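Local coordinates for protein STING-associated CdnE c-di-GMP synthase (Flavobacteriaceae, PDB 6WT8) that synthesises the cyclic dinucleotide c-di-GMP and probably signals through it to a partner STING protein in bacterial CBASS defence, at residues Gln2-Tyr5 and Leu6-Ile9; Arg15-Pro18 and Asp19-Met23; Ile304-Gln307 and Glu308-Ile312. All coordinates share one frame; numbering follows the deposited sequence.

Interaction 1 of 3, residues Gln2-Tyr5 and Leu6-Ile9; sequences QKNY and LELI
Asn4 and Tyr5 give their backbone carbonyls to Leu8 and Ile9 in the first turn of helix 5-16. Leu8 N donates to Asn4 O at 3.1 Å, and Ile9 N to Tyr5 O at 2.7 Å. Asn4 is the N-cap of this helix. Its side-chain OD1 takes the N-H of Glu7 at 3.1 Å in a nearly straight bond (167°). The donor stands well above the amide plane of Asn4, not on a lone pair. CG of Asn4 lies anti to the backbone N (chi1 -175°), which swings the amide back over the helix start and against CB of Glu7. The Asn4 amide and the Glu7 carboxylate are turned 75° from each other, with ND2 of Asn4 3.9 Å from OE1 of Glu7.

On another side of the turn, Tyr5 and Leu8 run side by side and point the same way. Tyr5 OH is hydrogen-bonded to Asp356, and the ring also packs on Ile353, so the new helix is tied to helix 336-360. Lys3 forms a salt bridge with Glu349 of that helix. The Lys3 chain bends at chi3 and chi4 and crosses Leu8 at about a right angle. CD1 of Leu8 touches both neighbours, 3.9 Å from CD1 of Tyr5 and 3.8 Å from NZ of Lys3.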
ATOM      1  N   GLN A   2      -7.680 -30.109   6.814  1.00 42.46           N
ATOM      2  CA  GLN A   2      -8.845 -30.294   5.965  1.00 47.76           C
ATOM      3  C   GLN A   2      -8.943 -29.263   4.838  1.00 41.70           C
ATOM      4  O   GLN A   2      -9.980 -29.196   4.171  1.00 37.79           O
ATOM      5  CB  GLN A   2     -10.114 -30.263   6.820  1.00 59.01           C
ATOM      6  CG  GLN A   2     -10.351 -31.542   7.610  1.00 68.91           C
ATOM      7  CD  GLN A   2     -10.543 -32.746   6.706  1.00 75.84           C
ATOM      8  OE1 GLN A   2      -9.645 -33.581   6.558  1.00 78.24           O
ATOM      9  NE2 GLN A   2     -11.718 -32.840   6.091  1.00 77.37           N
ATOM     10  N   LYS A   3      -7.889 -28.491   4.583  1.00 33.80           N
ATOM     11  CA  LYS A   3      -7.959 -27.471   3.546  1.00 30.53           C
ATOM     12  C   LYS A   3      -8.107 -28.100   2.171  1.00 28.96           C
ATOM     13  O   LYS A   3      -7.434 -29.085   1.848  1.00 30.82           O
ATOM     14  CB  LYS A   3      -6.713 -26.595   3.578  1.00 26.59           C
ATOM     15  CG  LYS A   3      -6.700 -25.660   4.812  1.00 29.75           C
ATOM     16  CD  LYS A   3      -5.391 -24.941   5.029  1.00 27.84           C
ATOM     17  CE  LYS A   3      -5.297 -23.691   4.168  1.00 27.77           C
ATOM     18  NZ  LYS A   3      -6.454 -22.681   4.300  1.00 23.59           N
ATOM     19  N   ASN A   4      -8.960 -27.494   1.339  1.00 28.21           N
ATOM     20  CA  ASN A   4      -9.191 -27.963  -0.027  1.00 27.36           C
ATOM     21  C   ASN A   4      -8.397 -27.035  -0.944  1.00 25.56           C
ATOM     22  O   ASN A   4      -8.889 -25.965  -1.310  1.00 26.16           O
ATOM     23  CB  ASN A   4     -10.679 -27.931  -0.349  1.00 30.20           C
ATOM     24  CG  ASN A   4     -11.002 -28.516  -1.700  1.00 41.13           C
ATOM     25  OD1 ASN A   4     -10.178 -28.523  -2.602  1.00 33.63           O
ATOM     26  ND2 ASN A   4     -12.226 -29.006  -1.849  1.00 48.15           N
ATOM     27  N   TYR A   5      -7.201 -27.467  -1.354  1.00 25.66           N
ATOM     28  CA  TYR A   5      -6.344 -26.548  -2.111  1.00 20.59           C
ATOM     29  C   TYR A   5      -6.824 -26.373  -3.539  1.00 24.75           C
ATOM     30  O   TYR A   5      -6.609 -25.315  -4.145  1.00 21.91           O
ATOM     31  CB  TYR A   5      -4.901 -27.008  -2.065  1.00 18.69           C
ATOM     32  CG  TYR A   5      -4.339 -26.820  -0.695  1.00 19.51           C
ATOM     33  CD1 TYR A   5      -3.998 -25.575  -0.235  1.00 17.74           C
ATOM     34  CD2 TYR A   5      -4.247 -27.887   0.179  1.00 20.93           C
ATOM     35  CE1 TYR A   5      -3.549 -25.395   1.065  1.00 20.92           C
ATOM     36  CE2 TYR A   5      -3.755 -27.743   1.445  1.00 21.19           C
ATOM     37  CZ  TYR A   5      -3.405 -26.489   1.891  1.00 21.91           C
ATOM     38  OH  TYR A   5      -2.932 -26.389   3.196  1.00 22.81           O
ATOM     39  N   LEU A   6      -7.496 -27.370  -4.093  1.00 24.79           N
ATOM     40  CA  LEU A   6      -8.085 -27.201  -5.424  1.00 20.56           C
ATOM     41  C   LEU A   6      -9.097 -26.064  -5.435  1.00 23.34           C
ATOM     42  O   LEU A   6      -9.082 -25.206  -6.327  1.00 26.46           O
ATOM     43  CB  LEU A   6      -8.727 -28.519  -5.882  1.00 26.22           C
ATOM     44  CG  LEU A   6      -9.363 -28.371  -7.257  1.00 38.27           C
ATOM     45  CD1 LEU A   6      -8.208 -28.106  -8.194  1.00 43.46           C
ATOM     46  CD2 LEU A   6     -10.091 -29.636  -7.670  1.00 44.95           C
ATOM     47  N   GLU A   7      -9.979 -26.023  -4.433  1.00 23.36           N
ATOM     48  CA  GLU A   7     -10.948 -24.941  -4.353  1.00 24.44           C
ATOM     49  C   GLU A   7     -10.251 -23.600  -4.120  1.00 20.69           C
ATOM     50  O   GLU A   7     -10.641 -22.583  -4.695  1.00 24.87           O
ATOM     51  CB  GLU A   7     -11.956 -25.234  -3.242  1.00 31.82           C
ATOM     52  CG  GLU A   7     -13.077 -24.211  -3.149  1.00 53.12           C
ATOM     53  CD  GLU A   7     -14.234 -24.654  -2.239  1.00 68.46           C
ATOM     54  OE1 GLU A   7     -14.054 -25.615  -1.443  1.00 69.63           O
ATOM     55  OE2 GLU A   7     -15.323 -24.034  -2.336  1.00 70.12           O
ATOM     56  N   LEU A   8      -9.196 -23.598  -3.298  1.00 20.73           N
ATOM     57  CA  LEU A   8      -8.455 -22.373  -3.019  1.00 20.23           C
ATOM     58  C   LEU A   8      -7.760 -21.860  -4.274  1.00 17.88           C
ATOM     59  O   LEU A   8      -7.776 -20.647  -4.548  1.00 18.27           O
ATOM     60  CB  LEU A   8      -7.441 -22.587  -1.891  1.00 22.01           C
ATOM     61  CG  LEU A   8      -8.058 -22.691  -0.492  1.00 22.05           C
ATOM     62  CD1 LEU A   8      -6.997 -23.198   0.530  1.00 23.09           C
ATOM     63  CD2 LEU A   8      -8.692 -21.341  -0.129  1.00 21.12           C
ATOM     64  N   ILE A   9      -7.152 -22.776  -5.048  1.00 20.00           N
ATOM     65  CA  ILE A   9      -6.514 -22.378  -6.303  1.00 19.40           C
ATOM     66  C   ILE A   9      -7.533 -21.735  -7.240  1.00 20.12           C
ATOM     67  O   ILE A   9      -7.267 -20.682  -7.845  1.00 18.43           O
ATOM     68  CB  ILE A   9      -5.829 -23.581  -6.970  1.00 20.07           C
ATOM     69  CG1 ILE A   9      -4.566 -23.987  -6.173  1.00 19.34           C
ATOM     70  CG2 ILE A   9      -5.494 -23.257  -8.435  1.00 19.54           C
ATOM     71  CD1 ILE A   9      -4.080 -25.414  -6.487  1.00 19.95           C
TER

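Interaction 2 of 3, residues Arg15-Pro18 and Asp19-Met23; sequences RSNP and DLVQM
Asn17 OD1 is gripped by two donors, the backbone N-H of Val21 and a water. Val21 N reaches it at 3.0 Å, and the water donates to it at 2.8 Å. The same water accepts from Asp19 N at 3.0 Å, so it bridges the asparagine side chain to the turn backbone. The other end of the amide is also used. ND2 of Asn17 donates to Val21 O at 3.0 Å. This bond lies in the amide plane and meets a lone pair of the carbonyl. One flat side chain therefore holds both the N-H and the C=O of Val21, and these two bonds fix the rotation of the amide. A chi1 of -177° turns the amide away from its own backbone N and across to Val21.

CG2 of Val21 lies 3.3 Å from OD1 of Asn17. CG of Met23, a selenomethionine, lies 3.6 Å from ND2 of Asn17. Pro18 packs on Tyr62 of helix 60-81, and Met23 on Pro60. Leu20 N closes the backbone on Asn17 O at 3.0 Å. This is a type I beta turn from Asn17 to Leu20, directly after the C-terminal end of helix 5-16.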
ATOM      1  N   ARG A  15      -9.774 -14.328  -8.827  1.00 17.71           N
ATOM      2  CA  ARG A  15      -9.466 -12.968  -8.390  1.00 18.35           C
ATOM      3  C   ARG A  15      -8.304 -12.364  -9.152  1.00 17.22           C
ATOM      4  O   ARG A  15      -8.254 -11.142  -9.352  1.00 18.68           O
ATOM      5  CB  ARG A  15      -9.101 -12.993  -6.890  1.00 18.56           C
ATOM      6  CG  ARG A  15     -10.266 -13.334  -5.996  1.00 18.51           C
ATOM      7  CD  ARG A  15      -9.934 -13.186  -4.505  1.00 19.86           C
ATOM      8  NE  ARG A  15      -8.810 -13.981  -4.013  1.00 19.54           N
ATOM      9  CZ  ARG A  15      -8.922 -15.056  -3.227  1.00 18.42           C
ATOM     10  NH1 ARG A  15     -10.132 -15.578  -2.931  1.00 20.40           N
ATOM     11  NH2 ARG A  15      -7.846 -15.626  -2.748  1.00 17.60           N
ATOM     12  N   SER A  16      -7.344 -13.194  -9.534  1.00 16.30           N
ATOM     13  CA  SER A  16      -6.017 -12.752  -9.933  1.00 16.83           C
ATOM     14  C   SER A  16      -5.710 -12.947 -11.408  1.00 19.80           C
ATOM     15  O   SER A  16      -5.007 -12.134 -12.002  1.00 18.49           O
ATOM     16  CB  SER A  16      -4.942 -13.520  -9.149  1.00 18.88           C
ATOM     17  OG  SER A  16      -4.956 -13.200  -7.773  1.00 20.17           O
ATOM     18  N   ASN A  17      -6.134 -14.059 -11.994  1.00 17.64           N
ATOM     19  CA  ASN A  17      -5.665 -14.380 -13.344  1.00 17.50           C
ATOM     20  C   ASN A  17      -6.648 -15.371 -13.949  1.00 16.20           C
ATOM     21  O   ASN A  17      -6.274 -16.535 -14.245  1.00 18.61           O
ATOM     22  CB  ASN A  17      -4.245 -14.954 -13.259  1.00 17.54           C
ATOM     23  CG  ASN A  17      -3.643 -15.250 -14.630  1.00 19.66           C
ATOM     24  OD1 ASN A  17      -4.101 -14.727 -15.647  1.00 21.26           O
ATOM     25  ND2 ASN A  17      -2.623 -16.089 -14.656  1.00 19.46           N
ATOM     26  N   PRO A  18      -7.899 -14.961 -14.178  1.00 18.05           N
ATOM     27  CA  PRO A  18      -8.905 -15.935 -14.617  1.00 19.49           C
ATOM     28  C   PRO A  18      -8.624 -16.521 -15.979  1.00 20.82           C
ATOM     29  O   PRO A  18      -9.117 -17.616 -16.262  1.00 23.66           O
ATOM     30  CB  PRO A  18     -10.217 -15.122 -14.624  1.00 21.26           C
ATOM     31  CG  PRO A  18      -9.768 -13.694 -14.728  1.00 19.74           C
ATOM     32  CD  PRO A  18      -8.509 -13.650 -13.890  1.00 19.56           C
ATOM     33  N   ASP A  19      -7.897 -15.820 -16.843  1.00 21.25           N
ATOM     34  CA  ASP A  19      -7.612 -16.347 -18.176  1.00 21.00           C
ATOM     35  C   ASP A  19      -6.315 -17.117 -18.238  1.00 22.44           C
ATOM     36  O   ASP A  19      -5.950 -17.599 -19.323  1.00 21.93           O
ATOM     37  CB  ASP A  19      -7.559 -15.213 -19.167  1.00 22.85           C
ATOM     38  CG  ASP A  19      -8.924 -14.584 -19.377  1.00 29.33           C
ATOM     39  OD1 ASP A  19      -9.926 -15.343 -19.352  1.00 34.23           O
ATOM     40  OD2 ASP A  19      -8.971 -13.347 -19.528  1.00 35.08           O
ATOM     41  N   LEU A  20      -5.636 -17.270 -17.097  1.00 19.84           N
ATOM     42  CA  LEU A  20      -4.439 -18.120 -17.005  1.00 21.42           C
ATOM     43  C   LEU A  20      -3.348 -17.663 -17.974  1.00 19.94           C
ATOM     44  O   LEU A  20      -2.712 -18.469 -18.676  1.00 21.63           O
ATOM     45  CB  LEU A  20      -4.775 -19.605 -17.203  1.00 20.11           C
ATOM     46  CG  LEU A  20      -5.842 -20.156 -16.254  1.00 21.94           C
ATOM     47  CD1 LEU A  20      -6.029 -21.682 -16.430  1.00 25.58           C
ATOM     48  CD2 LEU A  20      -5.480 -19.817 -14.818  1.00 24.95           C
ATOM     49  N   VAL A  21      -3.117 -16.350 -17.982  1.00 20.65           N
ATOM     50  CA  VAL A  21      -2.012 -15.820 -18.758  1.00 22.51           C
ATOM     51  C   VAL A  21      -0.705 -16.223 -18.078  1.00 19.95           C
ATOM     52  O   VAL A  21      -0.650 -16.497 -16.872  1.00 20.70           O
ATOM     53  CB  VAL A  21      -2.099 -14.289 -18.932  1.00 21.24           C
ATOM     54  CG1 VAL A  21      -3.484 -13.906 -19.516  1.00 26.94           C
ATOM     55  CG2 VAL A  21      -1.772 -13.592 -17.676  1.00 24.05           C
ATOM     56  N   GLN A  22       0.357 -16.311 -18.877  1.00 21.05           N
ATOM     57  CA  GLN A  22       1.666 -16.630 -18.330  1.00 21.11           C
ATOM     58  C   GLN A  22       2.080 -15.587 -17.314  1.00 21.06           C
ATOM     59  O   GLN A  22       2.047 -14.393 -17.604  1.00 22.24           O
ATOM     60  CB  GLN A  22       2.674 -16.688 -19.466  1.00 22.17           C
ATOM     61  CG  GLN A  22       4.073 -17.048 -19.045  1.00 23.60           C
ATOM     62  CD  GLN A  22       4.168 -18.436 -18.527  1.00 23.00           C
ATOM     63  OE1 GLN A  22       3.968 -19.395 -19.283  1.00 27.06           O
ATOM     64  NE2 GLN A  22       4.500 -18.581 -17.245  1.00 25.51           N
HETATM   65  N   MSE A  23       2.454 -16.048 -16.118  1.00 19.50           N
HETATM   66  CA  MSE A  23       2.936 -15.166 -15.040  1.00 20.18           C
HETATM   67  C   MSE A  23       4.420 -15.407 -14.947  1.00 20.33           C
HETATM   68  O   MSE A  23       4.868 -16.520 -15.162  1.00 22.33           O
HETATM   69  CB  MSE A  23       2.277 -15.478 -13.701  1.00 22.89           C
HETATM   70  CG  MSE A  23       0.750 -15.404 -13.728  1.00 19.12           C
HETATM   71 SE   MSE A  23       0.225 -13.542 -13.815  0.61 22.58          SE
HETATM   72  CE  MSE A  23       0.659 -12.902 -12.004  1.00 20.45           C
TER
HETATM   73  O   HOH W   1      -6.323 -13.337 -16.526  1.00 25.76           O

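Interaction 3 of 3, residues Ile304-Gln307 and Glu308-Ile312; sequences ILYQ and ELTNI
The middle of helix 300-314 holds this contact, where Tyr306 and Thr310 meet one turn apart. Four backbone bonds of the i to i+4 kind cross it. Glu308 N donates to Ile304 O, Leu309 N to Leu305 O, Thr310 N to Tyr306 O and Asn311 N to Gln307 O, all at 2.9 Å.

Tyr306 O takes a second bond. The hydroxyl OG1 of Thr310 donates to it, also at 2.9 Å. The two donors come from opposite faces of the carbonyl plane, with OG1 37° out of it. OG1 lies anti to the carbonyl carbon of Thr310 (chi1 -66°), which turns it back toward the preceding turn. The same OG1 sits over the centre of one face of the Tyr306 ring, 3.6 Å above its plane. A chi1 of 176° brings the Tyr306 ring round beside its own carbonyl carbon, where OG1 meets it. The ring also packs on Asp351 and Ile354 of helix 336-360. With an alanine in place of Tyr306, OG1 of Thr310 would probably lose the ring that covers it, and a gap would be likely to open against helix 336-360.

Leu305 and Leu309 are buried. CG of Leu309 lies 3.4 Å from Leu305 O, and its side chain packs on Leu346 and Leu350 of helix 336-360. Leu305 packs on Phe259 and Leu260 of helix 253-266. Glu308 OE2 is hydrogen-bonded to Tyr318 OH. A threonine hydroxyl folded back onto the carbonyl four residues earlier is common in alpha helices, and this one packs among helices 253-266, 278-287 and 336-360.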
ATOM      1  N   ILE A 304       8.815 -18.618   7.720  1.00 14.79           N
ATOM      2  CA  ILE A 304       9.236 -17.303   8.249  1.00 17.13           C
ATOM      3  C   ILE A 304       8.033 -16.513   8.739  1.00 19.81           C
ATOM      4  O   ILE A 304       8.036 -15.915   9.821  1.00 16.71           O
ATOM      5  CB  ILE A 304       9.985 -16.515   7.161  1.00 19.08           C
ATOM      6  CG1 ILE A 304      11.331 -17.117   6.914  1.00 19.20           C
ATOM      7  CG2 ILE A 304      10.115 -14.984   7.512  1.00 21.54           C
ATOM      8  CD1 ILE A 304      12.308 -17.057   8.060  1.00 22.64           C
ATOM      9  N   LEU A 305       6.989 -16.474   7.922  1.00 15.38           N
ATOM     10  CA  LEU A 305       5.771 -15.758   8.296  1.00 13.65           C
ATOM     11  C   LEU A 305       5.114 -16.369   9.531  1.00 15.03           C
ATOM     12  O   LEU A 305       4.667 -15.633  10.431  1.00 16.06           O
ATOM     13  CB  LEU A 305       4.817 -15.738   7.122  1.00 15.24           C
ATOM     14  CG  LEU A 305       5.255 -14.804   5.986  1.00 17.39           C
ATOM     15  CD1 LEU A 305       4.330 -15.055   4.772  1.00 18.87           C
ATOM     16  CD2 LEU A 305       5.086 -13.332   6.435  1.00 19.43           C
ATOM     17  N   TYR A 306       5.035 -17.705   9.595  1.00 14.89           N
ATOM     18  CA  TYR A 306       4.474 -18.343  10.780  1.00 15.42           C
ATOM     19  C   TYR A 306       5.265 -17.978  12.017  1.00 17.73           C
ATOM     20  O   TYR A 306       4.675 -17.654  13.057  1.00 18.50           O
ATOM     21  CB  TYR A 306       4.424 -19.854  10.601  1.00 16.66           C
ATOM     22  CG  TYR A 306       3.942 -20.571  11.824  1.00 16.36           C
ATOM     23  CD1 TYR A 306       2.621 -20.599  12.158  1.00 17.00           C
ATOM     24  CD2 TYR A 306       4.817 -21.304  12.614  1.00 23.04           C
ATOM     25  CE1 TYR A 306       2.147 -21.235  13.272  1.00 18.14           C
ATOM     26  CE2 TYR A 306       4.346 -21.948  13.760  1.00 28.05           C
ATOM     27  CZ  TYR A 306       3.002 -21.910  14.067  1.00 22.54           C
ATOM     28  OH  TYR A 306       2.511 -22.565  15.164  1.00 25.19           O
ATOM     29  N   GLN A 307       6.600 -18.012  11.922  1.00 17.11           N
ATOM     30  CA  GLN A 307       7.418 -17.627  13.061  1.00 18.24           C
ATOM     31  C   GLN A 307       7.156 -16.170  13.459  1.00 16.78           C
ATOM     32  O   GLN A 307       7.046 -15.854  14.636  1.00 20.16           O
ATOM     33  CB  GLN A 307       8.898 -17.866  12.745  1.00 19.94           C
ATOM     34  CG  GLN A 307       9.278 -19.304  12.556  1.00 25.62           C
ATOM     35  CD  GLN A 307      10.705 -19.394  11.933  1.00 35.03           C
ATOM     36  OE1 GLN A 307      11.645 -18.788  12.444  1.00 40.87           O
ATOM     37  NE2 GLN A 307      10.837 -20.087  10.804  1.00 38.89           N
ATOM     38  N   GLU A 308       7.043 -15.272  12.497  1.00 15.20           N
ATOM     39  CA  GLU A 308       6.820 -13.884  12.853  1.00 15.97           C
ATOM     40  C   GLU A 308       5.472 -13.690  13.534  1.00 16.30           C
ATOM     41  O   GLU A 308       5.377 -12.977  14.554  1.00 17.26           O
ATOM     42  CB  GLU A 308       6.891 -13.030  11.595  1.00 16.43           C
ATOM     43  CG  GLU A 308       6.586 -11.561  11.841  1.00 18.09           C
ATOM     44  CD  GLU A 308       7.645 -10.864  12.708  1.00 24.16           C
ATOM     45  OE1 GLU A 308       8.739 -11.414  12.910  1.00 24.43           O
ATOM     46  OE2 GLU A 308       7.351  -9.737  13.155  1.00 26.53           O
ATOM     47  N   LEU A 309       4.395 -14.281  12.983  1.00 15.32           N
ATOM     48  CA  LEU A 309       3.101 -14.124  13.665  1.00 13.75           C
ATOM     49  C   LEU A 309       3.116 -14.745  15.045  1.00 18.03           C
ATOM     50  O   LEU A 309       2.571 -14.147  15.979  1.00 16.86           O
ATOM     51  CB  LEU A 309       1.978 -14.727  12.839  1.00 15.30           C
ATOM     52  CG  LEU A 309       1.811 -14.121  11.439  1.00 15.23           C
ATOM     53  CD1 LEU A 309       0.530 -14.651  10.822  1.00 19.23           C
ATOM     54  CD2 LEU A 309       1.757 -12.638  11.425  1.00 18.38           C
ATOM     55  N   THR A 310       3.765 -15.914  15.207  1.00 17.05           N
ATOM     56  CA  THR A 310       3.900 -16.528  16.527  1.00 17.32           C
ATOM     57  C   THR A 310       4.609 -15.606  17.508  1.00 19.55           C
ATOM     58  O   THR A 310       4.187 -15.483  18.677  1.00 19.55           O
ATOM     59  CB  THR A 310       4.651 -17.861  16.340  1.00 21.27           C
ATOM     60  OG1 THR A 310       3.767 -18.686  15.589  1.00 28.59           O
ATOM     61  CG2 THR A 310       4.971 -18.470  17.697  1.00 31.32           C
ATOM     62  N   ASN A 311       5.663 -14.921  17.057  1.00 16.18           N
ATOM     63  CA  ASN A 311       6.398 -13.990  17.917  1.00 18.03           C
ATOM     64  C   ASN A 311       5.546 -12.791  18.269  1.00 19.17           C
ATOM     65  O   ASN A 311       5.584 -12.302  19.409  1.00 19.91           O
ATOM     66  CB  ASN A 311       7.662 -13.486  17.206  1.00 19.46           C
ATOM     67  CG  ASN A 311       8.741 -14.576  17.050  1.00 33.48           C
ATOM     68  OD1 ASN A 311       8.687 -15.622  17.695  1.00 35.56           O
ATOM     69  ND2 ASN A 311       9.720 -14.317  16.189  1.00 38.50           N
ATOM     70  N   ILE A 312       4.748 -12.313  17.314  1.00 15.70           N
ATOM     71  CA  ILE A 312       3.834 -11.207  17.636  1.00 15.64           C
ATOM     72  C   ILE A 312       2.834 -11.600  18.713  1.00 18.16           C
ATOM     73  O   ILE A 312       2.518 -10.784  19.599  1.00 17.90           O
ATOM     74  CB  ILE A 312       3.129 -10.718  16.362  1.00 14.71           C
ATOM     75  CG1 ILE A 312       4.175  -9.986  15.524  1.00 16.70           C
ATOM     76  CG2 ILE A 312       1.846  -9.841  16.680  1.00 15.97           C
ATOM     77  CD1 ILE A 312       3.634  -9.712  14.115  1.00 16.73           C
TER

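Following the chain from the N terminus, interaction 1 starts helix 5-16 and interaction 2 follows its end. Their centres are 18 Å apart and they share that helix. Interaction 2 closes a tight turn into the loop before helix 27-31. Interaction 3 comes much later, inside helix 300-314, and closes no loop. The three lie in series, so none nests in or crosses another, and none touches another. Residues 2-9 and 304-312 both pack on helix 336-360, although their centres are about 23 Å apart. That C-terminal helix thus joins the N-terminal helix to helix 300-314. Residues 15-23 pack against the start of helix 60-81, and Arg15 reaches helix 253-266, which Leu305 also touches.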